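Local structure of putative oxidoreductase (Klebsiella pneumoniae subsp. pneumoniae MGH 78578, 3E82) at residues B[41-46]-B[53-58]; B[35-40]-B[63-68]. The protein is a putative oxidoreductase of the Gfo/Idh/MocA family that probably uses a nicotinamide dinucleotide cofactor bound by its Rossmann domain. All blocks are in the same frame, centred on the assembly; numbering follows the deposited sequence.

Contact 1. Residues B[41-46]-B[53-58]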
loop_
_atom_site.group_PDB
_atom_site.type_symbol
_atom_site.label_atom_id
_atom_site.label_comp_id
_atom_site.label_asym_id
_atom_site.label_seq_id
_atom_site.Cartn_x
_atom_site.Cartn_y
_atom_site.Cartn_z
ATOM N N ARG B 41 22.766 5.253 37.207
ATOM C CA ARG B 41 22.572 5.703 38.584
ATOM C C ARG B 41 22.213 4.540 39.501
ATOM O O ARG B 41 22.150 4.710 40.722
ATOM C CB ARG B 41 21.448 6.744 38.652
ATOM C CG ARG B 41 21.702 8.016 37.876
ATOM C CD ARG B 41 22.888 8.774 38.433
ATOM N NE ARG B 41 23.186 9.977 37.654
ATOM C CZ ARG B 41 24.136 10.854 37.972
ATOM N NH1 ARG B 41 24.881 10.666 39.058
ATOM N NH2 ARG B 41 24.350 11.912 37.198
ATOM N N ASP B 42 21.974 3.367 38.915
ATOM C CA ASP B 42 21.604 2.184 39.688
ATOM C C ASP B 42 22.639 1.067 39.558
ATOM O O ASP B 42 22.476 0.160 38.741
ATOM C CB ASP B 42 20.246 1.662 39.221
ATOM C CG ASP B 42 19.697 0.579 40.128
ATOM O OD1 ASP B 42 20.475 0.024 40.929
ATOM O OD2 ASP B 42 18.489 0.276 40.034
ATOM N N GLU B 43 23.688 1.126 40.375
ATOM C CA GLU B 43 24.741 0.122 40.326
ATOM C C GLU B 43 24.213 -1.303 40.454
ATOM O O GLU B 43 24.500 -2.151 39.610
ATOM C CB GLU B 43 25.786 0.377 41.415
ATOM C CG GLU B 43 26.878 -0.680 41.436
ATOM C CD GLU B 43 27.970 -0.400 42.450
ATOM O OE1 GLU B 43 27.656 -0.322 43.658
ATOM O OE2 GLU B 43 29.145 -0.264 42.034
ATOM N N GLU B 44 23.441 -1.560 41.503
ATOM C CA GLU B 44 22.886 -2.890 41.732
ATOM C C GLU B 44 22.181 -3.484 40.520
ATOM O O GLU B 44 22.372 -4.661 40.203
ATOM C CB GLU B 44 21.923 -2.865 42.920
ATOM C CG GLU B 44 22.619 -2.829 44.274
ATOM C CD GLU B 44 21.649 -2.598 45.422
ATOM O OE1 GLU B 44 21.158 -1.456 45.568
ATOM O OE2 GLU B 44 21.369 -3.556 46.172
ATOM N N LYS B 45 21.362 -2.684 39.843
ATOM C CA LYS B 45 20.655 -3.177 38.665
ATOM C C LYS B 45 21.655 -3.667 37.616
ATOM O O LYS B 45 21.468 -4.718 36.998
ATOM C CB LYS B 45 19.783 -2.075 38.060
ATOM C CG LYS B 45 19.056 -2.498 36.794
ATOM C CD LYS B 45 18.197 -1.374 36.223
ATOM C CE LYS B 45 19.045 -0.182 35.794
ATOM N NZ LYS B 45 18.222 0.929 35.229
ATOM N N VAL B 46 22.718 -2.893 37.421
ATOM C CA VAL B 46 23.747 -3.244 36.455
ATOM C C VAL B 46 24.498 -4.485 36.919
ATOM O O VAL B 46 24.559 -5.490 36.205
ATOM C CB VAL B 46 24.756 -2.098 36.274
ATOM C CG1 VAL B 46 25.790 -2.475 35.215
ATOM C CG2 VAL B 46 24.026 -0.825 35.880
ATOM N N VAL B 53 31.489 -5.548 35.738
ATOM C CA VAL B 53 31.723 -4.341 34.955
ATOM C C VAL B 53 31.841 -3.146 35.913
ATOM O O VAL B 53 31.299 -3.176 37.020
ATOM C CB VAL B 53 30.569 -4.098 33.941
ATOM C CG1 VAL B 53 29.348 -3.524 34.648
ATOM C CG2 VAL B 53 31.037 -3.174 32.840
ATOM N N THR B 54 32.566 -2.109 35.508
ATOM C CA THR B 54 32.713 -0.924 36.357
ATOM C C THR B 54 31.574 0.065 36.083
ATOM O O THR B 54 31.394 0.516 34.951
ATOM C CB THR B 54 34.050 -0.202 36.098
ATOM O OG1 THR B 54 35.134 -1.113 36.311
ATOM C CG2 THR B 54 34.204 0.985 37.035
ATOM N N VAL B 55 30.805 0.406 37.114
ATOM C CA VAL B 55 29.694 1.335 36.932
ATOM C C VAL B 55 30.054 2.757 37.333
ATOM O O VAL B 55 30.539 2.994 38.439
ATOM C CB VAL B 55 28.463 0.917 37.754
ATOM C CG1 VAL B 55 27.318 1.891 37.493
ATOM C CG2 VAL B 55 28.052 -0.497 37.404
ATOM N N ILE B 56 29.820 3.705 36.430
ATOM C CA ILE B 56 30.091 5.106 36.713
ATOM C C ILE B 56 28.755 5.838 36.740
ATOM O O ILE B 56 27.998 5.809 35.767
ATOM C CB ILE B 56 30.996 5.744 35.647
ATOM C CG1 ILE B 56 32.360 5.052 35.639
ATOM C CG2 ILE B 56 31.159 7.231 35.925
ATOM C CD1 ILE B 56 33.331 5.648 34.632
ATOM N N ALA B 57 28.472 6.498 37.859
ATOM C CA ALA B 57 27.217 7.215 38.035
ATOM C C ALA B 57 26.884 8.228 36.945
ATOM O O ALA B 57 25.816 8.148 36.339
ATOM C CB ALA B 57 27.199 7.897 39.404
ATOM N N SER B 58 27.778 9.176 36.679
ATOM C CA SER B 58 27.487 10.188 35.665
ATOM C C SER B 58 27.957 9.863 34.250
ATOM O O SER B 58 29.076 9.382 34.039
ATOM C CB SER B 58 28.075 11.541 36.069
ATOM O OG SER B 58 29.478 11.544 35.908
HETATM O O HOH W 1 31.358 -0.671 39.775
#

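Contact 2. Residues B[35-40]-B[63-68]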
loop_
_atom_site.group_PDB
_atom_site.type_symbol
_atom_site.label_atom_id
_atom_site.label_comp_id
_atom_site.label_asym_id
_atom_site.label_seq_id
_atom_site.Cartn_x
_atom_site.Cartn_y
_atom_site.Cartn_z
ATOM N N LEU B 35 33.227 -4.607 27.042
ATOM C CA LEU B 35 32.322 -3.719 27.763
ATOM C C LEU B 35 32.916 -3.581 29.169
ATOM O O LEU B 35 32.717 -4.444 30.025
ATOM C CB LEU B 35 30.923 -4.332 27.836
ATOM C CG LEU B 35 29.876 -3.528 28.614
ATOM C CD1 LEU B 35 29.831 -2.085 28.123
ATOM C CD2 LEU B 35 28.518 -4.196 28.450
ATOM N N ALA B 36 33.650 -2.493 29.392
ATOM C CA ALA B 36 34.321 -2.256 30.668
ATOM C C ALA B 36 33.601 -1.284 31.589
ATOM O O ALA B 36 33.780 -1.333 32.811
ATOM C CB ALA B 36 35.732 -1.754 30.408
ATOM N N PHE B 37 32.801 -0.394 31.012
ATOM C CA PHE B 37 32.077 0.592 31.808
ATOM C C PHE B 37 30.599 0.701 31.432
ATOM O O PHE B 37 30.219 0.517 30.277
ATOM C CB PHE B 37 32.715 1.977 31.643
ATOM C CG PHE B 37 34.168 2.031 32.025
ATOM C CD1 PHE B 37 34.550 2.211 33.353
ATOM C CD2 PHE B 37 35.155 1.904 31.052
ATOM C CE1 PHE B 37 35.897 2.265 33.703
ATOM C CE2 PHE B 37 36.503 1.956 31.388
ATOM C CZ PHE B 37 36.878 2.137 32.716
ATOM N N VAL B 38 29.778 1.006 32.427
ATOM C CA VAL B 38 28.350 1.208 32.233
ATOM C C VAL B 38 27.976 2.433 33.070
ATOM O O VAL B 38 28.223 2.460 34.280
ATOM C CB VAL B 38 27.518 -0.020 32.701
ATOM C CG1 VAL B 38 26.032 0.324 32.705
ATOM C CG2 VAL B 38 27.762 -1.204 31.774
ATOM N N ALA B 39 27.430 3.462 32.427
ATOM C CA ALA B 39 27.020 4.653 33.162
ATOM C C ALA B 39 25.547 4.476 33.515
ATOM O O ALA B 39 24.692 4.344 32.628
ATOM C CB ALA B 39 27.224 5.911 32.330
ATOM N N SER B 40 25.271 4.440 34.815
ATOM C CA SER B 40 23.920 4.266 35.323
ATOM C C SER B 40 23.886 4.670 36.792
ATOM O O SER B 40 24.855 4.454 37.525
ATOM C CB SER B 40 23.487 2.805 35.183
ATOM O OG SER B 40 22.243 2.569 35.830
ATOM N N VAL B 63 31.847 8.924 29.666
ATOM C CA VAL B 63 32.250 9.298 28.321
ATOM C C VAL B 63 33.686 9.828 28.256
ATOM O O VAL B 63 34.412 9.542 27.310
ATOM C CB VAL B 63 31.289 10.360 27.746
ATOM C CG1 VAL B 63 31.875 10.970 26.502
ATOM C CG2 VAL B 63 29.935 9.722 27.430
ATOM N N GLN B 64 34.095 10.586 29.268
ATOM C CA GLN B 64 35.436 11.175 29.288
ATOM C C GLN B 64 36.550 10.334 29.909
ATOM O O GLN B 64 37.700 10.767 29.956
ATOM C CB GLN B 64 35.381 12.540 29.984
ATOM C CG GLN B 64 34.479 13.529 29.271
ATOM C CD GLN B 64 34.289 14.823 30.036
ATOM O OE1 GLN B 64 33.851 14.820 31.186
ATOM N NE2 GLN B 64 34.611 15.938 29.396
ATOM N N HIS B 65 36.226 9.135 30.374
ATOM C CA HIS B 65 37.236 8.277 30.995
ATOM C C HIS B 65 38.331 7.906 29.984
ATOM O O HIS B 65 38.038 7.448 28.877
ATOM C CB HIS B 65 36.569 7.015 31.544
ATOM C CG HIS B 65 37.386 6.271 32.556
ATOM N ND1 HIS B 65 38.594 5.677 32.254
ATOM C CD2 HIS B 65 37.133 5.966 33.853
ATOM C CE1 HIS B 65 39.042 5.032 33.318
ATOM N NE2 HIS B 65 38.174 5.191 34.300
ATOM N N PRO B 66 39.611 8.098 30.361
ATOM C CA PRO B 66 40.759 7.793 29.503
ATOM C C PRO B 66 40.851 6.353 29.008
ATOM O O PRO B 66 41.382 6.107 27.928
ATOM C CB PRO B 66 41.961 8.185 30.371
ATOM C CG PRO B 66 41.455 7.991 31.769
ATOM C CD PRO B 66 40.059 8.559 31.690
ATOM N N ASP B 67 40.342 5.405 29.783
ATOM C CA ASP B 67 40.402 4.002 29.377
ATOM C C ASP B 67 39.314 3.607 28.384
ATOM O O ASP B 67 39.255 2.455 27.950
ATOM C CB ASP B 67 40.315 3.080 30.593
ATOM C CG ASP B 67 41.551 3.144 31.465
ATOM O OD1 ASP B 67 42.554 3.756 31.034
ATOM O OD2 ASP B 67 41.520 2.568 32.576
ATOM N N VAL B 68 38.450 4.558 28.041
ATOM C CA VAL B 68 37.369 4.307 27.094
ATOM C C VAL B 68 37.825 4.629 25.666
ATOM O O VAL B 68 38.434 5.669 25.422
ATOM C CB VAL B 68 36.113 5.162 27.442
ATOM C CG1 VAL B 68 35.105 5.127 26.290
ATOM C CG2 VAL B 68 35.464 4.633 28.715
#

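Contact 1. Residues B[41-46]-B[53-58]
With CG1 swung opposite its own backbone N (chi1 -178°), Val-46 aims that methyl at strand 54-56 and meets CG2 of Val-55, the two side chains approaching tip to tip with 3.7 Å between those carbons. Val-53 instead holds CG1 between its backbone N and carbonyl carbon (chi1 77°), which brings that methyl across Val-46 at roughly a right angle, 3.8 Å from Val-46 CG1. Helix 43-49 thus sets Val-46 against Val-55 of the strand and Val-53 just before it, and Val-46 reaches on to Val-38 and Tyr-15.

Toward solvent the chemistry turns polar. Glu-43 lays its CG beside Val-55 CG2, and a water bridges the segments, accepting from Val-55 N at 2.9 Å and donating a longer bond to Glu-43 OE2. At the other end Arg-41 leaves its backbone pointing away but bends at chi2 (-64°), bringing one face of the guanidinium over Ala-57 O and Ser-58 CA. Its NE lies 3.5 Å from Ala-57 O, but the direction is wrong for a hydrogen bond. Asp-42 caps the helix: its OD1 takes Lys-45 N from above the carboxylate plane at 3.0 Å.

Helix 43-49 followed by edge strand 54-56 completes the beta-alpha-beta crossover that starts at strand 33-39, a building block of the Rossmann fold.

Contact 2. Residues B[35-40]-B[63-68]
Phe-37 carries the whole of this contact for the strand, reaching across to His-65, Asp-67 and Val-68. Entering along the strand, Leu-35 turns to Leu-12 and Leu-50, and Ala-36 to Leu-3. Next comes Phe-37, whose ring is set by a CG anti to the carbonyl carbon (chi1 -58°) and projects into the turn after helix 59-64. Three residues receive it. CZ lies over one face of the His-65 imidazole, toward its rim, 3.7 Å from CE1; the rings are tilted by 39° with centroids 4.5 Å apart, an oblique pairing that is neither a parallel stack nor a T. Asp-67 offers its CB methylene near the plane of the phenyl ring, at its edge, 4.1 Å from CE2. On the CD2 side of the ring, Val-68 CG2 comes obliquely to within 3.6 Å of that atom. Past the phenylalanine, Val-38 packs on Val-53 and Ala-39 on Ile-13, while Ser-40 closes the segment by accepting from Asp-42 N through OG.

The receiving surface is shaped by its own bonds. Val-68 N donates to His-65 O at 3.0 Å, closing a type I turn, and Asp-67 N donates to His-65 ND1, also at 3.0 Å, from within the ring plane. That second bond is nearly straight, at 161°, and helps fix the rotation of the imidazole that meets Phe-37. Lys-92 NZ also grips the turn, bonding to the carbonyls of His-65 and Val-68.

Strand 33-39 lies between strands 8-13 and 54-56 in the parallel sheet. Phe-37 also touches Thr-54 and Ile-56, His-65 packs on Ile-56 and Val-68 on Ala-11, so the turn spans three adjacent strands. Val-63 of helix 59-64 packs on Ala-87 of helix 80-89 and on Ile-13 of strand 8-13.

Contact 1 is nested within the chain loop that contact 2 closes, and their centres lie about 11 Å apart. Strands 33-39 and 54-56 join them: Ile-56 N to Val-38 O and Thr-54 O to Val-38 N, each 3.0 Å, are probable hydrogen bonds of the parallel sheet. Both are partly buried, but differently. Contact 1, on the outermost strand of the sheet within this chain, mixes a largely buried valine cluster with the exposed charged side chains of Arg-41 and Glu-43 and a bridging water. Contact 2 is smaller, none of its touching residues is fully exposed, and one aromatic ring meets a turn that is braced by its own hydrogen bonds and by Lys-92.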